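PDB 3KH5: protein MJ1225 from Methanocaldococcus jannaschii, which is of unknown function but binds AMP and ADP through its CBS domains and is a putative archaeal homologue of the gamma subunit of AMP-activated protein kinase. Local coordinates for residues I107-F110 / N114-G117; D135-L140 / K273-Y278. One frame throughout, in Å; residues are numbered along the deposited sequence.

Contact 1 (I107-F110 / N114-G117). With ADP (adenosine-5'-diphosphate), chain D.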
ATOM      1  N   ILE A 107       8.277  12.601  -9.466  1.00 39.28           N
ATOM      2  CA  ILE A 107       7.780  11.682 -10.485  1.00 38.95           C
ATOM      3  C   ILE A 107       8.824  10.633 -10.876  1.00 38.93           C
ATOM      4  O   ILE A 107       8.513   9.440 -10.919  1.00 38.66           O
ATOM      5  CB  ILE A 107       7.224  12.441 -11.718  1.00 38.94           C
ATOM      6  CG1 ILE A 107       5.896  13.119 -11.354  1.00 38.87           C
ATOM      7  CG2 ILE A 107       7.016  11.493 -12.898  1.00 38.85           C
ATOM      8  CD1 ILE A 107       5.433  14.188 -12.337  1.00 38.85           C
ATOM      9  N   GLU A 108      10.054  11.069 -11.141  1.00 38.98           N
ATOM     10  CA  GLU A 108      11.121  10.127 -11.480  1.00 39.28           C
ATOM     11  C   GLU A 108      11.394   9.150 -10.332  1.00 38.74           C
ATOM     12  O   GLU A 108      11.692   7.977 -10.567  1.00 38.65           O
ATOM     13  CB  GLU A 108      12.402  10.864 -11.871  1.00 39.66           C
ATOM     14  CG  GLU A 108      13.456   9.966 -12.513  1.00 41.87           C
ATOM     15  CD  GLU A 108      14.737  10.703 -12.856  1.00 44.51           C
ATOM     16  OE1 GLU A 108      15.292  10.445 -13.945  1.00 45.44           O
ATOM     17  OE2 GLU A 108      15.193  11.540 -12.046  1.00 45.45           O
ATOM     18  N   THR A 109      11.292   9.645  -9.099  1.00 38.32           N
ATOM     19  CA  THR A 109      11.483   8.824  -7.907  1.00 37.92           C
ATOM     20  C   THR A 109      10.409   7.740  -7.832  1.00 37.30           C
ATOM     21  O   THR A 109      10.727   6.564  -7.658  1.00 37.36           O
ATOM     22  CB  THR A 109      11.477   9.688  -6.624  1.00 38.09           C
ATOM     23  OG1 THR A 109      12.600  10.577  -6.645  1.00 38.48           O
ATOM     24  CG2 THR A 109      11.558   8.825  -5.371  1.00 38.22           C
ATOM     25  N   PHE A 110       9.147   8.140  -7.985  1.00 36.34           N
ATOM     26  CA  PHE A 110       8.030   7.199  -7.934  1.00 35.30           C
ATOM     27  C   PHE A 110       8.125   6.152  -9.040  1.00 35.02           C
ATOM     28  O   PHE A 110       7.847   4.971  -8.820  1.00 34.61           O
ATOM     29  CB  PHE A 110       6.688   7.931  -8.054  1.00 35.08           C
ATOM     30  CG  PHE A 110       6.368   8.834  -6.892  1.00 34.10           C
ATOM     31  CD1 PHE A 110       6.826   8.546  -5.609  1.00 33.55           C
ATOM     32  CD2 PHE A 110       5.574   9.963  -7.080  1.00 33.26           C
ATOM     33  CE1 PHE A 110       6.519   9.381  -4.541  1.00 33.23           C
ATOM     34  CE2 PHE A 110       5.254  10.800  -6.016  1.00 32.66           C
ATOM     35  CZ  PHE A 110       5.729  10.509  -4.746  1.00 32.81           C
ATOM     36  N   ASN A 114      10.251   2.440  -7.374  1.00 33.50           N
ATOM     37  CA  ASN A 114       9.183   1.563  -6.868  1.00 33.81           C
ATOM     38  C   ASN A 114       8.671   1.937  -5.467  1.00 33.78           C
ATOM     39  O   ASN A 114       8.543   1.087  -4.574  1.00 33.65           O
ATOM     40  CB  ASN A 114       9.642   0.100  -6.913  1.00 33.82           C
ATOM     41  CG  ASN A 114       8.484  -0.878  -6.943  1.00 34.42           C
ATOM     42  OD1 ASN A 114       7.429  -0.597  -7.515  1.00 35.12           O
ATOM     43  ND2 ASN A 114       8.681  -2.045  -6.333  1.00 33.62           N
ATOM     44  N   VAL A 115       8.415   3.226  -5.281  1.00 33.79           N
ATOM     45  CA  VAL A 115       7.793   3.744  -4.069  1.00 33.80           C
ATOM     46  C   VAL A 115       6.593   4.577  -4.507  1.00 33.64           C
ATOM     47  O   VAL A 115       6.581   5.130  -5.615  1.00 33.57           O
ATOM     48  CB  VAL A 115       8.777   4.581  -3.216  1.00 33.91           C
ATOM     49  CG1 VAL A 115       9.682   3.676  -2.391  1.00 33.94           C
ATOM     50  CG2 VAL A 115       9.591   5.542  -4.085  1.00 34.14           C
ATOM     51  N   GLY A 116       5.569   4.639  -3.663  1.00 33.46           N
ATOM     52  CA  GLY A 116       4.366   5.406  -3.964  1.00 33.48           C
ATOM     53  C   GLY A 116       4.232   6.660  -3.124  1.00 33.51           C
ATOM     54  O   GLY A 116       3.318   7.454  -3.336  1.00 33.67           O
ATOM     55  N   GLY A 117       5.140   6.836  -2.167  1.00 33.53           N
ATOM     56  CA  GLY A 117       5.095   7.972  -1.243  1.00 33.63           C
ATOM     57  C   GLY A 117       6.473   8.177  -0.652  1.00 33.81           C
ATOM     58  O   GLY A 117       7.200   7.209  -0.414  1.00 33.67           O
TER
HETATM   59  PB  ADP D 283       4.488   1.745  -2.008  1.00 39.70           P
HETATM   60  O1B ADP D 283       4.670   1.093  -3.336  1.00 39.91           O
HETATM   61  O2B ADP D 283       2.929   2.136  -1.745  1.00 40.06           O
HETATM   62  O3B ADP D 283       5.317   3.124  -1.829  1.00 40.07           O
HETATM   63  PA  ADP D 283       3.919  -0.189  -0.290  1.00 36.13           P
HETATM   64  O1A ADP D 283       3.810  -1.569  -0.814  1.00 36.91           O
HETATM   65  O2A ADP D 283       3.396   0.042   1.237  1.00 36.23           O
HETATM   66  O3A ADP D 283       4.990   0.863  -0.794  1.00 38.46           O
HETATM   67  O5' ADP D 283       5.261  -0.723   0.510  1.00 34.15           O
HETATM   68  C5' ADP D 283       6.234  -1.672  -0.027  1.00 30.46           C
HETATM   69  C4' ADP D 283       7.590  -1.625   0.745  1.00 28.28           C
HETATM   70  O4' ADP D 283       8.269  -0.383   0.375  1.00 27.79           O
HETATM   71  C3' ADP D 283       7.478  -1.633   2.285  1.00 27.65           C
HETATM   72  O3' ADP D 283       8.524  -2.453   2.821  1.00 27.89           O
HETATM   73  C2' ADP D 283       7.681  -0.161   2.658  1.00 27.48           C
HETATM   74  O2' ADP D 283       8.246  -0.005   3.970  1.00 28.15           O
HETATM   75  C1' ADP D 283       8.673   0.291   1.592  1.00 27.45           C
HETATM   76  N9  ADP D 283       8.598   1.766   1.378  1.00 27.57           N
HETATM   77  C8  ADP D 283       7.522   2.532   1.156  1.00 27.68           C
HETATM   78  N7  ADP D 283       7.909   3.807   1.014  1.00 28.20           N
HETATM   79  C5  ADP D 283       9.231   3.844   1.146  1.00 27.68           C
HETATM   80  C6  ADP D 283      10.187   4.851   1.100  1.00 28.32           C
HETATM   81  N6  ADP D 283       9.837   6.116   0.885  1.00 28.14           N
HETATM   82  N1  ADP D 283      11.478   4.521   1.279  1.00 28.28           N
HETATM   83  C2  ADP D 283      11.852   3.265   1.495  1.00 28.32           C
HETATM   84  N3  ADP D 283      10.965   2.284   1.544  1.00 27.69           N
HETATM   85  C4  ADP D 283       9.661   2.549   1.374  1.00 27.96           C
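Phe110, in the last turns of helix 103-112, and Val115, in the loop leading to strand 117-121, bring their CA atoms to 5.2 Å as the chain doubles back past the helix. The loop runs beside the helix without backbone pairing; a CA-H...O contact joins Phe110 CA to Val115 O (3.4 Å, 137° at the hydrogen). The Phe110 side chain, with CG anti to its carbonyl carbon (chi1 -66°), lies along this loop. Its CD1 is 3.4 Å from Val115 O, which approaches obliquely, CE1 is 3.7 Å from Gly117 N, and Gly116 O sits over one face of the ring. Val115 divides its two methyls: CG2 meets Thr109 CG2 at 4.0 Å, the two side chains lying at a slant to each other, while CG1 packs 3.6 Å from C5 of the adenine of ADP chain D. Thr109 turns OG1 back to Glu105 O, leaving its methyl for the valine. Toward the nucleotide, Gly117 O accepts from adenine N6 of ADP chain D at 3.1 Å. Gly116 N points at phosphate oxygen O3B, at a modelled separation too short to be taken literally. The ring thus lies against the loop's peptide backbone and the Thr109-Val115 methyls add an apolar touch, consistent with the helix supporting a loop that reads the adenine amino group and probably holds the beta-phosphate.

Contact 2 (D135-L140 / K273-Y278). With ADP (adenosine-5'-diphosphate), chain E; ADP (adenosine-5'-diphosphate), chain B.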
ATOM      1  N   ASP A 135      -1.186  12.601  -4.583  1.00 33.12           N
ATOM      2  CA  ASP A 135      -1.002  14.049  -4.410  1.00 33.61           C
ATOM      3  C   ASP A 135      -0.620  14.702  -5.735  1.00 33.63           C
ATOM      4  O   ASP A 135      -1.112  15.783  -6.074  1.00 33.70           O
ATOM      5  CB  ASP A 135       0.112  14.345  -3.397  1.00 33.72           C
ATOM      6  CG  ASP A 135      -0.273  14.027  -1.961  1.00 34.56           C
ATOM      7  OD1 ASP A 135      -1.479  14.010  -1.627  1.00 35.76           O
ATOM      8  OD2 ASP A 135       0.655  13.814  -1.149  1.00 35.17           O
ATOM      9  N   VAL A 136       0.271  14.036  -6.468  1.00 33.66           N
ATOM     10  CA  VAL A 136       0.771  14.528  -7.754  1.00 33.59           C
ATOM     11  C   VAL A 136      -0.286  14.425  -8.856  1.00 33.91           C
ATOM     12  O   VAL A 136      -0.493  15.380  -9.610  1.00 33.72           O
ATOM     13  CB  VAL A 136       2.076  13.800  -8.183  1.00 33.57           C
ATOM     14  CG1 VAL A 136       2.561  14.295  -9.541  1.00 33.49           C
ATOM     15  CG2 VAL A 136       3.168  13.999  -7.140  1.00 33.01           C
ATOM     16  N   ILE A 137      -0.948  13.275  -8.950  1.00 34.34           N
ATOM     17  CA  ILE A 137      -2.003  13.092  -9.940  1.00 35.12           C
ATOM     18  C   ILE A 137      -3.119  14.116  -9.723  1.00 36.15           C
ATOM     19  O   ILE A 137      -3.643  14.689 -10.686  1.00 36.20           O
ATOM     20  CB  ILE A 137      -2.577  11.658  -9.902  1.00 34.94           C
ATOM     21  CG1 ILE A 137      -1.514  10.646 -10.352  1.00 34.75           C
ATOM     22  CG2 ILE A 137      -3.820  11.550 -10.797  1.00 34.23           C
ATOM     23  CD1 ILE A 137      -1.913   9.194 -10.164  1.00 34.68           C
ATOM     24  N   ARG A 138      -3.472  14.337  -8.454  1.00 37.44           N
ATOM     25  CA  ARG A 138      -4.477  15.330  -8.071  1.00 38.97           C
ATOM     26  C   ARG A 138      -4.058  16.724  -8.528  1.00 39.54           C
ATOM     27  O   ARG A 138      -4.880  17.484  -9.044  1.00 39.71           O
ATOM     28  CB  ARG A 138      -4.720  15.306  -6.554  1.00 39.15           C
ATOM     29  CG  ARG A 138      -5.912  16.141  -6.082  1.00 40.92           C
ATOM     30  CD  ARG A 138      -6.175  15.985  -4.583  1.00 43.85           C
ATOM     31  NE  ARG A 138      -6.841  14.722  -4.258  1.00 46.08           N
ATOM     32  CZ  ARG A 138      -6.282  13.714  -3.594  1.00 47.27           C
ATOM     33  NH1 ARG A 138      -5.030  13.803  -3.158  1.00 47.86           N
ATOM     34  NH2 ARG A 138      -6.980  12.611  -3.356  1.00 47.76           N
ATOM     35  N   ALA A 139      -2.778  17.048  -8.350  1.00 40.26           N
ATOM     36  CA  ALA A 139      -2.258  18.351  -8.749  1.00 40.91           C
ATOM     37  C   ALA A 139      -2.214  18.534 -10.265  1.00 41.38           C
ATOM     38  O   ALA A 139      -2.379  19.651 -10.755  1.00 41.51           O
ATOM     39  CB  ALA A 139      -0.875  18.582  -8.143  1.00 40.79           C
ATOM     40  N   LEU A 140      -2.010  17.444 -11.004  1.00 41.99           N
ATOM     41  CA  LEU A 140      -1.789  17.524 -12.454  1.00 42.70           C
ATOM     42  C   LEU A 140      -2.950  17.010 -13.307  1.00 43.51           C
ATOM     43  O   LEU A 140      -2.839  16.938 -14.535  1.00 43.47           O
ATOM     44  CB  LEU A 140      -0.504  16.779 -12.837  1.00 42.50           C
ATOM     45  CG  LEU A 140       0.808  17.211 -12.174  1.00 42.15           C
ATOM     46  CD1 LEU A 140       1.940  16.290 -12.605  1.00 41.50           C
ATOM     47  CD2 LEU A 140       1.155  18.665 -12.491  1.00 42.42           C
ATOM     48  N   LYS A 273       0.813   4.622 -10.402  1.00 33.09           N
ATOM     49  CA  LYS A 273       2.162   4.716 -10.963  1.00 33.00           C
ATOM     50  C   LYS A 273       2.107   4.727 -12.488  1.00 33.40           C
ATOM     51  O   LYS A 273       2.843   5.478 -13.131  1.00 33.50           O
ATOM     52  CB  LYS A 273       3.084   3.595 -10.472  1.00 32.56           C
ATOM     53  CG  LYS A 273       4.574   3.898 -10.706  1.00 31.67           C
ATOM     54  CD  LYS A 273       5.491   2.742 -10.308  1.00 29.65           C
ATOM     55  CE  LYS A 273       5.356   2.372  -8.832  1.00 29.16           C
ATOM     56  NZ  LYS A 273       5.633   3.515  -7.918  1.00 28.15           N
ATOM     57  N   ASP A 274       1.229   3.900 -13.054  1.00 33.95           N
ATOM     58  CA  ASP A 274       1.017   3.850 -14.503  1.00 34.71           C
ATOM     59  C   ASP A 274       0.481   5.157 -15.064  1.00 35.33           C
ATOM     60  O   ASP A 274       0.887   5.580 -16.148  1.00 35.56           O
ATOM     61  CB  ASP A 274       0.026   2.751 -14.867  1.00 34.62           C
ATOM     62  CG  ASP A 274       0.542   1.375 -14.546  1.00 34.80           C
ATOM     63  OD1 ASP A 274       1.745   1.120 -14.768  1.00 34.82           O
ATOM     64  OD2 ASP A 274      -0.266   0.546 -14.082  1.00 34.79           O
ATOM     65  N   VAL A 275      -0.464   5.763 -14.344  1.00 35.93           N
ATOM     66  CA  VAL A 275      -1.012   7.069 -14.715  1.00 36.56           C
ATOM     67  C   VAL A 275       0.114   8.088 -14.818  1.00 37.09           C
ATOM     68  O   VAL A 275       0.168   8.864 -15.773  1.00 37.18           O
ATOM     69  CB  VAL A 275      -2.094   7.562 -13.709  1.00 36.50           C
ATOM     70  CG1 VAL A 275      -2.487   9.014 -13.983  1.00 36.62           C
ATOM     71  CG2 VAL A 275      -3.321   6.670 -13.766  1.00 36.13           C
ATOM     72  N   LEU A 276       1.024   8.066 -13.848  1.00 37.76           N
ATOM     73  CA  LEU A 276       2.130   9.011 -13.831  1.00 38.57           C
ATOM     74  C   LEU A 276       3.115   8.837 -14.991  1.00 39.41           C
ATOM     75  O   LEU A 276       3.925   9.729 -15.246  1.00 39.26           O
ATOM     76  CB  LEU A 276       2.857   8.993 -12.480  1.00 38.45           C
ATOM     77  CG  LEU A 276       2.211   9.678 -11.267  1.00 38.38           C
ATOM     78  CD1 LEU A 276       3.097   9.473 -10.048  1.00 38.51           C
ATOM     79  CD2 LEU A 276       1.981  11.166 -11.508  1.00 38.16           C
ATOM     80  N   LYS A 277       3.042   7.712 -15.704  1.00 40.80           N
ATOM     81  CA  LYS A 277       3.888   7.517 -16.888  1.00 42.31           C
ATOM     82  C   LYS A 277       3.504   8.458 -18.036  1.00 43.56           C
ATOM     83  O   LYS A 277       4.287   8.649 -18.971  1.00 43.74           O
ATOM     84  CB  LYS A 277       3.870   6.062 -17.356  1.00 42.19           C
ATOM     85  CG  LYS A 277       4.526   5.085 -16.397  1.00 42.02           C
ATOM     86  CD  LYS A 277       4.143   3.664 -16.774  1.00 42.09           C
ATOM     87  CE  LYS A 277       4.739   2.642 -15.821  1.00 42.25           C
ATOM     88  NZ  LYS A 277       4.292   1.256 -16.156  1.00 42.55           N
ATOM     89  N   TYR A 278       2.300   9.039 -17.953  1.00 45.07           N
ATOM     90  CA  TYR A 278       1.878  10.112 -18.861  1.00 46.56           C
ATOM     91  C   TYR A 278       2.851  11.285 -18.800  1.00 47.63           C
ATOM     92  O   TYR A 278       3.149  11.896 -19.826  1.00 47.81           O
ATOM     93  CB  TYR A 278       0.455  10.600 -18.538  1.00 46.47           C
ATOM     94  CG  TYR A 278      -0.097  11.641 -19.506  1.00 46.61           C
ATOM     95  CD1 TYR A 278      -0.638  11.260 -20.734  1.00 46.83           C
ATOM     96  CD2 TYR A 278      -0.086  13.002 -19.191  1.00 46.64           C
ATOM     97  CE1 TYR A 278      -1.143  12.203 -21.624  1.00 47.18           C
ATOM     98  CE2 TYR A 278      -0.594  13.955 -20.078  1.00 47.09           C
ATOM     99  CZ  TYR A 278      -1.123  13.545 -21.292  1.00 47.33           C
ATOM    100  OH  TYR A 278      -1.626  14.471 -22.176  1.00 47.80           O
TER
HETATM  101  PB  ADP E 284       0.208  -1.518  -6.177  1.00 47.80           P
HETATM  102  O1B ADP E 284      -0.612  -0.352  -5.756  1.00 47.89           O
HETATM  103  O2B ADP E 284      -0.693  -2.888  -6.343  1.00 46.75           O
HETATM  104  O3B ADP E 284       1.383  -1.902  -5.133  1.00 47.81           O
HETATM  105  PA  ADP E 284       2.089  -0.254  -7.955  1.00 44.76           P
HETATM  106  O1A ADP E 284       1.705   1.142  -8.275  1.00 45.01           O
HETATM  107  O2A ADP E 284       3.177  -0.389  -6.772  1.00 44.93           O
HETATM  108  O3A ADP E 284       0.844  -1.231  -7.614  1.00 46.09           O
HETATM  109  O5' ADP E 284       2.596  -1.020  -9.254  1.00 43.23           O
HETATM  110  C5' ADP E 284       3.836  -0.741  -9.928  1.00 40.37           C
HETATM  111  C4' ADP E 284       3.723  -1.402 -11.328  1.00 38.76           C
HETATM  112  O4' ADP E 284       3.336  -2.801 -11.129  1.00 37.85           O
HETATM  113  C3' ADP E 284       2.631  -0.757 -12.200  1.00 37.84           C
HETATM  114  O3' ADP E 284       3.039  -0.780 -13.572  1.00 38.01           O
HETATM  115  C2' ADP E 284       1.413  -1.662 -11.989  1.00 37.10           C
HETATM  116  O2' ADP E 284       0.553  -1.669 -13.142  1.00 35.85           O
HETATM  117  C1' ADP E 284       2.051  -3.044 -11.769  1.00 37.00           C
HETATM  118  N9  ADP E 284       1.159  -3.910 -10.919  1.00 36.21           N
HETATM  119  C8  ADP E 284       0.487  -3.550  -9.819  1.00 36.35           C
HETATM  120  N7  ADP E 284      -0.204  -4.590  -9.349  1.00 36.12           N
HETATM  121  C5  ADP E 284       0.021  -5.623 -10.148  1.00 36.26           C
HETATM  122  C6  ADP E 284      -0.417  -6.945 -10.161  1.00 36.42           C
HETATM  123  N6  ADP E 284      -1.247  -7.401  -9.222  1.00 36.12           N
HETATM  124  N1  ADP E 284       0.017  -7.755 -11.140  1.00 36.59           N
HETATM  125  C2  ADP E 284       0.843  -7.308 -12.081  1.00 36.52           C
HETATM  126  N3  ADP E 284       1.278  -6.053 -12.093  1.00 36.40           N
HETATM  127  C4  ADP E 284       0.886  -5.191 -11.144  1.00 36.27           C
HETATM  128  PB  ADP B 281      -0.622   5.436   1.326  1.00 83.89           P
HETATM  129  O1B ADP B 281      -1.406   5.728   2.549  1.00 84.21           O
HETATM  130  O2B ADP B 281      -1.294   4.243   0.454  1.00 84.09           O
HETATM  131  O3B ADP B 281       0.855   4.904   1.641  1.00 84.15           O
HETATM  132  PA  ADP B 281      -1.699   7.060  -0.643  1.00 80.80           P
HETATM  133  O1A ADP B 281      -3.039   6.468  -0.330  1.00 81.06           O
HETATM  134  O2A ADP B 281      -1.606   8.525  -1.377  1.00 80.96           O
HETATM  135  O3A ADP B 281      -0.450   6.708   0.354  1.00 82.53           O
HETATM  136  O5' ADP B 281      -1.959   8.072   0.635  1.00 78.64           O
HETATM  137  C5' ADP B 281      -3.261   8.426   1.202  1.00 74.75           C
HETATM  138  C4' ADP B 281      -3.476   9.968   1.295  1.00 71.65           C
HETATM  139  O4' ADP B 281      -3.227  10.529   2.624  1.00 69.44           O
HETATM  140  C3' ADP B 281      -2.513  10.655   0.324  1.00 70.50           C
HETATM  141  O3' ADP B 281      -3.215  11.638  -0.463  1.00 70.79           O
HETATM  142  C2' ADP B 281      -1.440  11.308   1.190  1.00 68.86           C
HETATM  143  O2' ADP B 281      -1.336  12.673   0.779  1.00 68.90           O
HETATM  144  C1' ADP B 281      -1.946  11.239   2.643  1.00 66.97           C
HETATM  145  N9  ADP B 281      -1.050  10.541   3.651  1.00 63.11           N
HETATM  146  C8  ADP B 281      -0.459   9.350   3.505  1.00 61.60           C
HETATM  147  N7  ADP B 281       0.240   9.055   4.604  1.00 60.07           N
HETATM  148  C5  ADP B 281       0.093  10.058   5.466  1.00 59.32           C
HETATM  149  C6  ADP B 281       0.572  10.312   6.752  1.00 58.01           C
HETATM  150  N6  ADP B 281       1.364   9.436   7.368  1.00 56.86           N
HETATM  151  N1  ADP B 281       0.223  11.460   7.364  1.00 57.88           N
HETATM  152  C2  ADP B 281      -0.563  12.344   6.758  1.00 58.58           C
HETATM  153  N3  ADP B 281      -1.035  12.128   5.535  1.00 59.51           N
HETATM  154  C4  ADP B 281      -0.725  11.003   4.862  1.00 60.67           C
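Helix 133-140 of the second CBS motif and the short helix 272-275 of the fourth, with the turn that follows it, meet here in a buried, wholly apolar contact between distant parts of the chain. Ile137 and Leu276 are the nearest pair of CA atoms, at 7.0 Å. Leu276 carries most of its side: chi2 of 178° sends CD1 on in line with the chain, toward Phe110, and turns CD2 aside to the facing helix, where it touches Ile137 CG1 and Val136 CG1, each at 3.7 Å. The Val136 and Leu276 side chains cross at about a right angle, those of Ile137 and Leu276 at a slant. Ile137 reaches on with CD1 to Val275 CG1, 3.9 Å away, and these two side chains again cross nearly perpendicularly. Phe110 and Leu111 of helix 103-112 flank Leu276, and Val250 and Met249 of helix 242-252 pack on Ile137 and Val275 respectively. An aspartate of each segment binds a nucleotide. Asp274 takes both ribose hydroxyls of ADP chain E, O3' on OD1 at 2.6 Å and O2' on OD2 at 2.5 Å, and Lys277 NZ bridges to the same OD1 at 2.9 Å, approaching nearly along its C-O bond. In the other segment Asp135 OD1 accepts from O3' of ADP chain B at 3.2 Å. An aspartate at the start of the helix after the last strand, bonded to the ribose, is the recurrent nucleotide-binding feature of CBS domains, here on two helices packed together.

Contact 1 comes first along the chain and lies entirely within the second CBS motif; contact 2 then joins the helix 133-140 of that motif to the fourth, 133 residues later. Their centres are about 10 Å apart, on the same side of the chain's centre. They touch through Phe110 of helix 103-112, whose CD2 packs on Leu276 CD1 at 3.9 Å, and through Lys273, which lies against the 114-117 loop; Lys273 NZ makes a probable hydrogen bond to Phe110 O at 2.8 Å and a salt bridge with Glu133. Contact 2 thus packs a helix of the second motif against one of the fourth, probably joining two tandem CBS pairs, with three ADP molecules bound around the two contacts.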